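Local coordinates for protein BIFUNCTIONAL PROTEIN Proline utilization A (PutA) (Corynebacterium freiburgense, PDB 5UX5) that oxidises proline to glutamate in two steps, pairing an FAD-dependent proline dehydrogenase with an NAD-dependent aldehyde dehydrogenase in one polypeptide, at residues Ala727-Ile732 and Ser813-His818; Thr817-Gly822 and Thr843-Thr848; Gln835-Gln840 and Val859-Glu864. All blocks are in the same frame, centred on the assembly; numbering follows the deposited sequence.

Contact 1. Residues Ala727-Ile732 and Ser813-His818; sequences AASLVI and SWFHTH
L730 has its CG anti to the carbonyl carbon (chi1 -54°) and F815 has its CG anti to the backbone N (chi1 -169°), and these settings bring a leucine methyl to the phenyl ring at an oblique approach. The two side chains lie alongside, running opposite ways, with L730 CD2 4.0 Å from F815 CE2. The other leucine methyl serves the next residue: L730 CD1 lies in the plane of the H816 imidazole, at its edge, 3.9 Å from CD2 of H816. S729 O meets the edge of the F815 ring, near its plane and 3.6 Å from F815 CE2.

L730 lies on strand 728-734 and F815 and H816 in a type I turn from W814 to T817, within the loop that precedes strand 824-830 of the aldehyde dehydrogenase part. W814 O accepts from T817 N at 3.2 Å, closing the turn, and from H818 ND1 just beyond it at 2.8 Å.

No hydrogen bond joins 727-732 to 813-818. The polar ends are satisfied elsewhere: S729 OG pairs with K695 NZ, which also forms a cation-pi contact with F815, while H816 bonds through ND1 to G812 N. With L730 at a carbon edge of the imidazole, the chemistry implies a mainly apolar junction, with S729 O at the phenyl edge and the side-chain polar ends bonded to residues outside it.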
loop_
_atom_site.group_PDB
_atom_site.type_symbol
_atom_site.label_atom_id
_atom_site.label_comp_id
_atom_site.label_asym_id
_atom_site.label_seq_id
_atom_site.Cartn_x
_atom_site.Cartn_y
_atom_site.Cartn_z
ATOM N N ALA A 727 -9.302 3.777 -9.012
ATOM C CA ALA A 727 -10.096 3.917 -7.800
ATOM C C ALA A 727 -11.198 2.871 -7.735
ATOM O O ALA A 727 -11.694 2.400 -8.756
ATOM C CB ALA A 727 -10.707 5.321 -7.740
ATOM N N ALA A 728 -11.557 2.478 -6.516
ATOM C CA ALA A 728 -12.664 1.553 -6.299
ATOM C C ALA A 728 -13.949 2.368 -6.253
ATOM O O ALA A 728 -14.219 3.066 -5.281
ATOM C CB ALA A 728 -12.465 0.747 -5.023
ATOM N N SER A 729 -14.721 2.301 -7.319
ATOM C CA SER A 729 -15.971 3.014 -7.445
ATOM C C SER A 729 -17.136 2.149 -7.038
ATOM O O SER A 729 -18.190 2.663 -6.656
ATOM C CB SER A 729 -16.154 3.448 -8.903
ATOM O OG SER A 729 -16.346 4.846 -9.047
ATOM N N LEU A 730 -16.941 0.854 -7.056
ATOM C CA LEU A 730 -17.984 -0.097 -6.758
ATOM C C LEU A 730 -17.430 -1.113 -5.776
ATOM O O LEU A 730 -16.278 -1.544 -5.896
ATOM C CB LEU A 730 -18.451 -0.773 -8.049
ATOM C CG LEU A 730 -18.893 0.177 -9.178
ATOM C CD1 LEU A 730 -18.897 -0.513 -10.524
ATOM C CD2 LEU A 730 -20.282 0.740 -8.934
ATOM N N VAL A 731 -18.244 -1.463 -4.791
ATOM C CA VAL A 731 -18.063 -2.656 -3.977
ATOM C C VAL A 731 -19.307 -3.527 -4.195
ATOM O O VAL A 731 -20.446 -3.046 -4.084
ATOM C CB VAL A 731 -17.805 -2.290 -2.484
ATOM C CG1 VAL A 731 -18.930 -1.497 -1.895
ATOM C CG2 VAL A 731 -17.510 -3.507 -1.601
ATOM N N ILE A 732 -19.083 -4.785 -4.568
ATOM C CA ILE A 732 -20.150 -5.736 -4.873
ATOM C C ILE A 732 -20.114 -6.785 -3.776
ATOM O O ILE A 732 -19.147 -7.547 -3.678
ATOM C CB ILE A 732 -19.965 -6.410 -6.243
ATOM C CG1 ILE A 732 -19.747 -5.410 -7.364
ATOM C CG2 ILE A 732 -21.144 -7.293 -6.591
ATOM C CD1 ILE A 732 -19.404 -6.121 -8.628
ATOM N N SER A 813 -27.316 0.370 -14.564
ATOM C CA SER A 813 -27.642 1.717 -14.135
ATOM C C SER A 813 -26.520 2.681 -14.513
ATOM O O SER A 813 -25.403 2.281 -14.853
ATOM C CB SER A 813 -27.866 1.761 -12.621
ATOM O OG SER A 813 -26.700 2.176 -11.914
ATOM N N TRP A 814 -26.818 3.978 -14.399
ATOM C CA TRP A 814 -25.851 4.988 -14.815
ATOM C C TRP A 814 -24.556 4.893 -14.002
ATOM O O TRP A 814 -23.456 4.931 -14.570
ATOM C CB TRP A 814 -26.458 6.387 -14.726
ATOM C CG TRP A 814 -25.465 7.442 -15.144
ATOM C CD1 TRP A 814 -25.149 7.818 -16.424
ATOM C CD2 TRP A 814 -24.644 8.247 -14.275
ATOM N NE1 TRP A 814 -24.188 8.807 -16.404
ATOM C CE2 TRP A 814 -23.861 9.086 -15.100
ATOM C CE3 TRP A 814 -24.502 8.342 -12.885
ATOM C CZ2 TRP A 814 -22.947 10.006 -14.574
ATOM C CZ3 TRP A 814 -23.597 9.254 -12.366
ATOM C CH2 TRP A 814 -22.831 10.074 -13.208
ATOM N N PHE A 815 -24.660 4.772 -12.666
ATOM C CA PHE A 815 -23.442 4.780 -11.849
ATOM C C PHE A 815 -22.606 3.503 -12.012
ATOM O O PHE A 815 -21.393 3.510 -11.728
ATOM C CB PHE A 815 -23.779 5.038 -10.366
ATOM C CG PHE A 815 -22.571 5.310 -9.544
ATOM C CD1 PHE A 815 -21.921 6.536 -9.643
ATOM C CD2 PHE A 815 -22.035 4.330 -8.728
ATOM C CE1 PHE A 815 -20.757 6.779 -8.944
ATOM C CE2 PHE A 815 -20.875 4.571 -8.015
ATOM C CZ PHE A 815 -20.241 5.796 -8.120
ATOM N N HIS A 816 -23.215 2.422 -12.499
ATOM C CA HIS A 816 -22.475 1.194 -12.768
ATOM C C HIS A 816 -21.529 1.343 -13.957
ATOM O O HIS A 816 -20.478 0.697 -13.985
ATOM C CB HIS A 816 -23.473 0.060 -12.998
ATOM C CG HIS A 816 -22.842 -1.250 -13.315
ATOM N ND1 HIS A 816 -23.454 -2.190 -14.116
ATOM C CD2 HIS A 816 -21.658 -1.784 -12.943
ATOM C CE1 HIS A 816 -22.665 -3.242 -14.236
ATOM N NE2 HIS A 816 -21.568 -3.021 -13.533
ATOM N N THR A 817 -21.852 2.213 -14.926
ATOM C CA THR A 817 -21.145 2.246 -16.207
ATOM C C THR A 817 -20.509 3.603 -16.518
ATOM O O THR A 817 -20.124 3.841 -17.668
ATOM C CB THR A 817 -22.093 1.840 -17.355
ATOM O OG1 THR A 817 -23.102 2.832 -17.559
ATOM C CG2 THR A 817 -22.807 0.549 -17.025
ATOM N N HIS A 818 -20.367 4.491 -15.530
ATOM C CA HIS A 818 -19.794 5.821 -15.738
ATOM C C HIS A 818 -18.798 6.133 -14.631
ATOM O O HIS A 818 -19.186 6.218 -13.463
ATOM C CB HIS A 818 -20.889 6.887 -15.758
ATOM C CG HIS A 818 -21.758 6.820 -16.969
ATOM N ND1 HIS A 818 -22.720 5.845 -17.135
ATOM C CD2 HIS A 818 -21.790 7.572 -18.093
ATOM C CE1 HIS A 818 -23.316 6.008 -18.301
ATOM N NE2 HIS A 818 -22.767 7.046 -18.905
#

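Contact 2. Residues Thr817-Gly822 and Thr843-Thr848; sequences THECFG and TGFGLT. With NAD (nicotinamide-adenine-dinucleotide), chain F.
This is a loop-to-strand packing contact at the border of the NAD site, in the aldehyde dehydrogenase fold: residues 817-822 belong to the loop leading into strand 824-830, and 843-848 enter strand 845-852. The backbones come closest at T817 and T843, whose CA atoms are 4.8 Å apart, and no hydrogen bond links the two segments. The evidence for packing is instead the F845 ring, which takes two neighbours from the loop. T817 O lies near the ring plane, at the edge, 4.1 Å from F845 CE1. E819 crosses the phenylalanine at about a right angle and brings its CG to 3.9 Å from F845 CZ, with carboxylate and ring planes 59° apart.

E819 CG sits between its own backbone N and carbonyl carbon (chi1 38°), and the chain bends at chi2, which leaves the methylene on F845 and turns the carboxylate to the dinucleotide. E819 OE1 has two partners, S693 OG and the ribose hydroxyl O2D of NAD, and the serine probably helps to position the acid for the sugar. Near the start of the strand, F845 N makes a weak bond to T843 OG1.

E819 and F821 both belong to the NAD pocket, so one loop supplies a polar and an aromatic contact to the same ribose. The hydroxyl O2D of NAD donates to E819 OE1 at 3.2 Å, while C2D of NAD sits over one face of the F821 ring, offset toward its rim and 3.6 Å from F821 CG.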
loop_
_atom_site.group_PDB
_atom_site.type_symbol
_atom_site.label_atom_id
_atom_site.label_comp_id
_atom_site.label_asym_id
_atom_site.label_seq_id
_atom_site.Cartn_x
_atom_site.Cartn_y
_atom_site.Cartn_z
ATOM N N THR A 817 -21.852 2.213 -14.926
ATOM C CA THR A 817 -21.145 2.246 -16.207
ATOM C C THR A 817 -20.509 3.603 -16.518
ATOM O O THR A 817 -20.124 3.841 -17.668
ATOM C CB THR A 817 -22.093 1.840 -17.355
ATOM O OG1 THR A 817 -23.102 2.832 -17.559
ATOM C CG2 THR A 817 -22.807 0.549 -17.025
ATOM N N HIS A 818 -20.367 4.491 -15.530
ATOM C CA HIS A 818 -19.794 5.821 -15.738
ATOM C C HIS A 818 -18.798 6.133 -14.631
ATOM O O HIS A 818 -19.186 6.218 -13.463
ATOM C CB HIS A 818 -20.889 6.887 -15.758
ATOM C CG HIS A 818 -21.758 6.820 -16.969
ATOM N ND1 HIS A 818 -22.720 5.845 -17.135
ATOM C CD2 HIS A 818 -21.790 7.572 -18.093
ATOM C CE1 HIS A 818 -23.316 6.008 -18.301
ATOM N NE2 HIS A 818 -22.767 7.046 -18.905
ATOM N N GLU A 819 -17.528 6.321 -14.992
ATOM C CA GLU A 819 -16.507 6.690 -14.019
ATOM C C GLU A 819 -16.635 8.171 -13.716
ATOM O O GLU A 819 -16.502 8.999 -14.622
ATOM C CB GLU A 819 -15.100 6.353 -14.521
ATOM C CG GLU A 819 -14.824 6.588 -16.016
ATOM C CD GLU A 819 -14.221 7.953 -16.345
ATOM O OE1 GLU A 819 -13.381 8.428 -15.559
ATOM O OE2 GLU A 819 -14.579 8.542 -17.397
ATOM N N CYS A 820 -16.936 8.502 -12.444
ATOM C CA CYS A 820 -17.062 9.894 -12.016
ATOM C C CYS A 820 -15.754 10.532 -11.575
ATOM O O CYS A 820 -15.668 11.761 -11.560
ATOM C CB CYS A 820 -18.072 10.018 -10.895
ATOM S SG CYS A 820 -19.683 9.568 -11.436
ATOM N N PHE A 821 -14.730 9.753 -11.242
ATOM C CA PHE A 821 -13.436 10.326 -10.885
ATOM C C PHE A 821 -13.557 11.271 -9.691
ATOM O O PHE A 821 -13.059 12.396 -9.703
ATOM C CB PHE A 821 -12.816 11.040 -12.089
ATOM C CG PHE A 821 -11.396 10.657 -12.353
ATOM C CD1 PHE A 821 -11.091 9.400 -12.858
ATOM C CD2 PHE A 821 -10.357 11.545 -12.107
ATOM C CE1 PHE A 821 -9.769 9.013 -13.112
ATOM C CE2 PHE A 821 -9.041 11.165 -12.364
ATOM C CZ PHE A 821 -8.753 9.890 -12.865
ATOM N N GLY A 822 -14.229 10.800 -8.650
ATOM C CA GLY A 822 -14.444 11.584 -7.458
ATOM C C GLY A 822 -14.747 10.726 -6.243
ATOM O O GLY A 822 -14.645 9.500 -6.283
ATOM N N THR A 843 -18.804 -3.281 -16.941
ATOM C CA THR A 843 -18.702 -1.833 -16.805
ATOM C C THR A 843 -18.321 -1.145 -18.113
ATOM O O THR A 843 -18.477 0.083 -18.230
ATOM C CB THR A 843 -17.656 -1.499 -15.718
ATOM O OG1 THR A 843 -16.446 -2.237 -15.979
ATOM C CG2 THR A 843 -18.177 -1.813 -14.316
ATOM N N GLY A 844 -17.806 -1.903 -19.091
ATOM C CA GLY A 844 -17.209 -1.333 -20.263
ATOM C C GLY A 844 -15.726 -1.144 -20.131
ATOM O O GLY A 844 -15.040 -0.969 -21.143
ATOM N N PHE A 845 -15.219 -1.184 -18.908
ATOM C CA PHE A 845 -13.813 -0.994 -18.615
ATOM C C PHE A 845 -13.191 -2.292 -18.095
ATOM O O PHE A 845 -13.885 -3.258 -17.749
ATOM C CB PHE A 845 -13.630 0.145 -17.604
ATOM C CG PHE A 845 -14.236 1.446 -18.030
ATOM C CD1 PHE A 845 -15.590 1.683 -17.894
ATOM C CD2 PHE A 845 -13.436 2.456 -18.551
ATOM C CE1 PHE A 845 -16.142 2.903 -18.285
ATOM C CE2 PHE A 845 -13.982 3.679 -18.944
ATOM C CZ PHE A 845 -15.335 3.901 -18.807
ATOM N N GLY A 846 -11.856 -2.327 -18.089
ATOM C CA GLY A 846 -11.181 -3.450 -17.474
ATOM C C GLY A 846 -9.804 -3.115 -16.948
ATOM O O GLY A 846 -8.829 -3.771 -17.328
ATOM N N LEU A 847 -9.709 -2.110 -16.072
ATOM C CA LEU A 847 -8.421 -1.643 -15.558
ATOM C C LEU A 847 -8.051 -2.393 -14.270
ATOM O O LEU A 847 -7.248 -3.326 -14.321
ATOM C CB LEU A 847 -8.450 -0.124 -15.334
ATOM C CG LEU A 847 -7.166 0.612 -14.912
ATOM C CD1 LEU A 847 -5.939 0.024 -15.578
ATOM C CD2 LEU A 847 -7.207 2.090 -15.203
ATOM N N THR A 848 -8.608 -2.022 -13.111
ATOM C CA THR A 848 -8.298 -2.748 -11.886
ATOM C C THR A 848 -9.545 -3.425 -11.336
ATOM O O THR A 848 -10.681 -3.093 -11.693
ATOM C CB THR A 848 -7.677 -1.844 -10.786
ATOM O OG1 THR A 848 -8.622 -0.875 -10.354
ATOM C CG2 THR A 848 -6.423 -1.113 -11.257
HETATM P PA NAD F . -7.649 14.938 -21.076
HETATM O O1A NAD F . -7.932 13.476 -21.570
HETATM O O2A NAD F . -8.659 15.930 -21.742
HETATM O O5B NAD F . -6.207 15.384 -21.515
HETATM C C5B NAD F . -5.029 14.841 -20.970
HETATM C C4B NAD F . -3.805 15.476 -21.630
HETATM O O4B NAD F . -3.957 15.691 -23.037
HETATM C C3B NAD F . -3.445 16.780 -20.987
HETATM O O3B NAD F . -2.083 17.018 -21.041
HETATM C C2B NAD F . -4.230 17.670 -21.864
HETATM O O2B NAD F . -3.959 19.020 -21.713
HETATM C C1B NAD F . -3.925 17.097 -23.210
HETATM N N9A NAD F . -4.862 17.545 -24.234
HETATM C C8A NAD F . -6.225 17.316 -24.275
HETATM N N7A NAD F . -6.752 17.892 -25.375
HETATM C C5A NAD F . -5.739 18.529 -26.109
HETATM C C6A NAD F . -5.686 19.250 -27.298
HETATM N N6A NAD F . -6.859 19.523 -28.090
HETATM N N1A NAD F . -4.504 19.723 -27.730
HETATM C C2A NAD F . -3.355 19.519 -27.036
HETATM N N3A NAD F . -3.367 18.812 -25.872
HETATM C C4A NAD F . -4.525 18.313 -25.391
HETATM O O3 NAD F . -7.720 14.881 -19.479
HETATM P PN NAD F . -8.304 15.969 -18.447
HETATM O O1N NAD F . -9.012 17.144 -19.091
HETATM O O2N NAD F . -7.134 16.609 -17.759
HETATM O O5D NAD F . -9.272 15.145 -17.460
HETATM C C5D NAD F . -10.377 14.467 -18.042
HETATM C C4D NAD F . -10.821 13.161 -17.378
HETATM O O4D NAD F . -9.875 12.119 -17.381
HETATM C C3D NAD F . -11.239 13.216 -15.950
HETATM O O3D NAD F . -12.368 13.971 -15.703
HETATM C C2D NAD F . -11.535 11.779 -15.781
HETATM O O2D NAD F . -12.879 11.555 -16.025
HETATM C C1D NAD F . -10.601 11.087 -16.747
#

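Contact 3. Residues Gln835-Gln840 and Val859-Glu864; sequences QAIEWQ and VELWKE
Helix segments 835-840 and 859-864 run nearly parallel, their axes 11.1 Å apart at closest approach and crossing at -26°, with the CA atoms of I837 and W862 the nearest pair. At that separation, long side chains must bridge the gap, and W862 does so with CG anti to its backbone N, which turns the indole toward the other helix. Its pyrrole edge takes both partners near the ring plane: I837 CG1 lies 3.9 Å from W862 CD1, and Q840 OE1 lies 2.9 Å from W862 NE1.

The two helices flank strand 845-852 in the chain, giving the strand-helix alternation of the aldehyde dehydrogenase fold; I837, Q840 and W862 all also touch I699 of strand 696-700.

The indole bond is nearly straight, 173° at the hydrogen, and Q840 OE1 lies in the ring plane, although the donor is tilted 28° from the amide's carbonyl plane. Q840 reaches it on an extended chain, and this bond satisfies the buried indole N-H. Farther along the interface, I837 CD1 approaches L861 CG at 4.4 Å, a looser apolar touch.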
loop_
_atom_site.group_PDB
_atom_site.type_symbol
_atom_site.label_atom_id
_atom_site.label_comp_id
_atom_site.label_asym_id
_atom_site.label_seq_id
_atom_site.Cartn_x
_atom_site.Cartn_y
_atom_site.Cartn_z
ATOM N N GLN A 835 -22.607 -14.182 -10.309
ATOM C CA GLN A 835 -23.272 -12.968 -10.765
ATOM C C GLN A 835 -22.410 -11.730 -10.527
ATOM O O GLN A 835 -22.284 -10.873 -11.416
ATOM C CB GLN A 835 -24.605 -12.810 -10.063
ATOM C CG GLN A 835 -25.185 -11.446 -10.273
ATOM C CD GLN A 835 -26.576 -11.350 -9.746
ATOM O OE1 GLN A 835 -26.803 -11.389 -8.533
ATOM N NE2 GLN A 835 -27.529 -11.241 -10.654
ATOM N N ALA A 836 -21.809 -11.617 -9.331
ATOM C CA ALA A 836 -20.947 -10.476 -9.029
ATOM C C ALA A 836 -19.820 -10.359 -10.041
ATOM O O ALA A 836 -19.465 -9.248 -10.456
ATOM C CB ALA A 836 -20.366 -10.597 -7.624
ATOM N N ILE A 837 -19.272 -11.500 -10.485
ATOM C CA ILE A 837 -18.230 -11.454 -11.508
ATOM C C ILE A 837 -18.801 -10.979 -12.833
ATOM O O ILE A 837 -18.138 -10.249 -13.571
ATOM C CB ILE A 837 -17.526 -12.809 -11.666
ATOM C CG1 ILE A 837 -16.775 -13.179 -10.397
ATOM C CG2 ILE A 837 -16.510 -12.710 -12.766
ATOM C CD1 ILE A 837 -16.232 -14.561 -10.429
ATOM N N GLU A 838 -20.026 -11.401 -13.175
ATOM C CA GLU A 838 -20.666 -10.850 -14.365
ATOM C C GLU A 838 -20.760 -9.339 -14.270
ATOM O O GLU A 838 -20.467 -8.628 -15.239
ATOM C CB GLU A 838 -22.064 -11.426 -14.554
ATOM C CG GLU A 838 -22.190 -12.754 -15.271
ATOM C CD GLU A 838 -23.648 -13.202 -15.292
ATOM O OE1 GLU A 838 -23.953 -14.349 -14.884
ATOM O OE2 GLU A 838 -24.501 -12.373 -15.687
ATOM N N TRP A 839 -21.150 -8.824 -13.096
ATOM C CA TRP A 839 -21.327 -7.385 -12.946
ATOM C C TRP A 839 -19.998 -6.648 -13.030
ATOM O O TRP A 839 -19.919 -5.583 -13.652
ATOM C CB TRP A 839 -22.047 -7.074 -11.640
ATOM C CG TRP A 839 -23.483 -7.510 -11.628
ATOM C CD1 TRP A 839 -24.205 -8.052 -12.663
ATOM C CD2 TRP A 839 -24.366 -7.449 -10.519
ATOM N NE1 TRP A 839 -25.482 -8.335 -12.256
ATOM C CE2 TRP A 839 -25.608 -7.970 -10.941
ATOM C CE3 TRP A 839 -24.225 -7.003 -9.198
ATOM C CZ2 TRP A 839 -26.693 -8.058 -10.094
ATOM C CZ3 TRP A 839 -25.294 -7.090 -8.360
ATOM C CH2 TRP A 839 -26.522 -7.615 -8.808
ATOM N N GLN A 840 -18.951 -7.185 -12.393
ATOM C CA GLN A 840 -17.626 -6.565 -12.456
ATOM C C GLN A 840 -17.098 -6.486 -13.892
ATOM O O GLN A 840 -16.336 -5.571 -14.231
ATOM C CB GLN A 840 -16.659 -7.353 -11.567
ATOM C CG GLN A 840 -15.243 -6.791 -11.427
ATOM C CD GLN A 840 -14.502 -7.448 -10.290
ATOM O OE1 GLN A 840 -14.768 -8.599 -9.951
ATOM N NE2 GLN A 840 -13.575 -6.720 -9.682
ATOM N N VAL A 859 -11.501 -17.687 -4.752
ATOM C CA VAL A 859 -10.383 -16.932 -5.277
ATOM C C VAL A 859 -9.917 -17.532 -6.596
ATOM O O VAL A 859 -9.568 -16.809 -7.535
ATOM C CB VAL A 859 -9.269 -16.893 -4.220
ATOM C CG1 VAL A 859 -7.976 -16.359 -4.810
ATOM C CG2 VAL A 859 -9.735 -16.079 -3.043
ATOM N N GLU A 860 -9.924 -18.863 -6.703
ATOM C CA GLU A 860 -9.419 -19.466 -7.925
ATOM C C GLU A 860 -10.372 -19.194 -9.078
ATOM O O GLU A 860 -9.944 -18.750 -10.156
ATOM C CB GLU A 860 -9.170 -20.964 -7.709
ATOM C CG GLU A 860 -7.805 -21.483 -8.263
ATOM C CD GLU A 860 -6.548 -20.739 -7.727
ATOM O OE1 GLU A 860 -6.511 -20.291 -6.546
ATOM O OE2 GLU A 860 -5.577 -20.609 -8.513
ATOM N N LEU A 861 -11.674 -19.340 -8.833
ATOM C CA LEU A 861 -12.658 -18.958 -9.836
ATOM C C LEU A 861 -12.482 -17.495 -10.234
ATOM O O LEU A 861 -12.403 -17.166 -11.428
ATOM C CB LEU A 861 -14.054 -19.232 -9.302
ATOM C CG LEU A 861 -15.223 -18.889 -10.204
ATOM C CD1 LEU A 861 -15.140 -19.671 -11.491
ATOM C CD2 LEU A 861 -16.518 -19.154 -9.451
ATOM N N TRP A 862 -12.357 -16.604 -9.243
ATOM C CA TRP A 862 -12.204 -15.182 -9.543
ATOM C C TRP A 862 -10.932 -14.910 -10.364
ATOM O O TRP A 862 -10.964 -14.105 -11.299
ATOM C CB TRP A 862 -12.226 -14.339 -8.250
ATOM C CG TRP A 862 -12.265 -12.849 -8.550
ATOM C CD1 TRP A 862 -13.366 -12.107 -8.856
ATOM C CD2 TRP A 862 -11.158 -11.946 -8.595
ATOM N NE1 TRP A 862 -13.020 -10.798 -9.080
ATOM C CE2 TRP A 862 -11.670 -10.671 -8.932
ATOM C CE3 TRP A 862 -9.785 -12.088 -8.380
ATOM C CZ2 TRP A 862 -10.865 -9.552 -9.066
ATOM C CZ3 TRP A 862 -8.985 -10.974 -8.513
ATOM C CH2 TRP A 862 -9.530 -9.717 -8.853
ATOM N N LYS A 863 -9.790 -15.526 -10.006
ATOM C CA LYS A 863 -8.566 -15.299 -10.787
ATOM C C LYS A 863 -8.761 -15.681 -12.245
ATOM O O LYS A 863 -8.216 -15.026 -13.144
ATOM C CB LYS A 863 -7.376 -16.105 -10.249
ATOM C CG LYS A 863 -6.783 -15.634 -8.939
ATOM C CD LYS A 863 -5.354 -16.193 -8.715
ATOM C CE LYS A 863 -5.151 -17.577 -9.395
ATOM N NZ LYS A 863 -3.728 -17.982 -9.654
ATOM N N GLU A 864 -9.565 -16.705 -12.504
ATOM C CA GLU A 864 -9.708 -17.155 -13.874
ATOM C C GLU A 864 -10.775 -16.372 -14.617
ATOM O O GLU A 864 -10.612 -16.109 -15.808
ATOM C CB GLU A 864 -10.025 -18.662 -13.888
ATOM C CG GLU A 864 -9.742 -19.410 -15.222
ATOM C CD GLU A 864 -8.234 -19.422 -15.635
ATOM O OE1 GLU A 864 -7.355 -18.953 -14.855
ATOM O OE2 GLU A 864 -7.929 -19.935 -16.736
#

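How the contacts relate
All three contacts lie on the same side of the chain's centre within the aldehyde dehydrogenase part of the chain. Contacts 1 and 2 share T817 and H818 and have centres about 7 Å apart; H816 O is 3.4 Å from T843 CG2, and W814 CH2 is 3.6 Å from C820 SG. Contact 3 is farther off, its centre about 16 Å from that of contact 1 and about 17 Å from that of contact 2. It joins contact 1 through a hydrogen bond, H816 NE2 to W839 O at 3.0 Å, and through I732 packing on A836. Contact 2 includes residues that touch NAD, whereas the S729 side chain of contact 1 is about 10 Å from it.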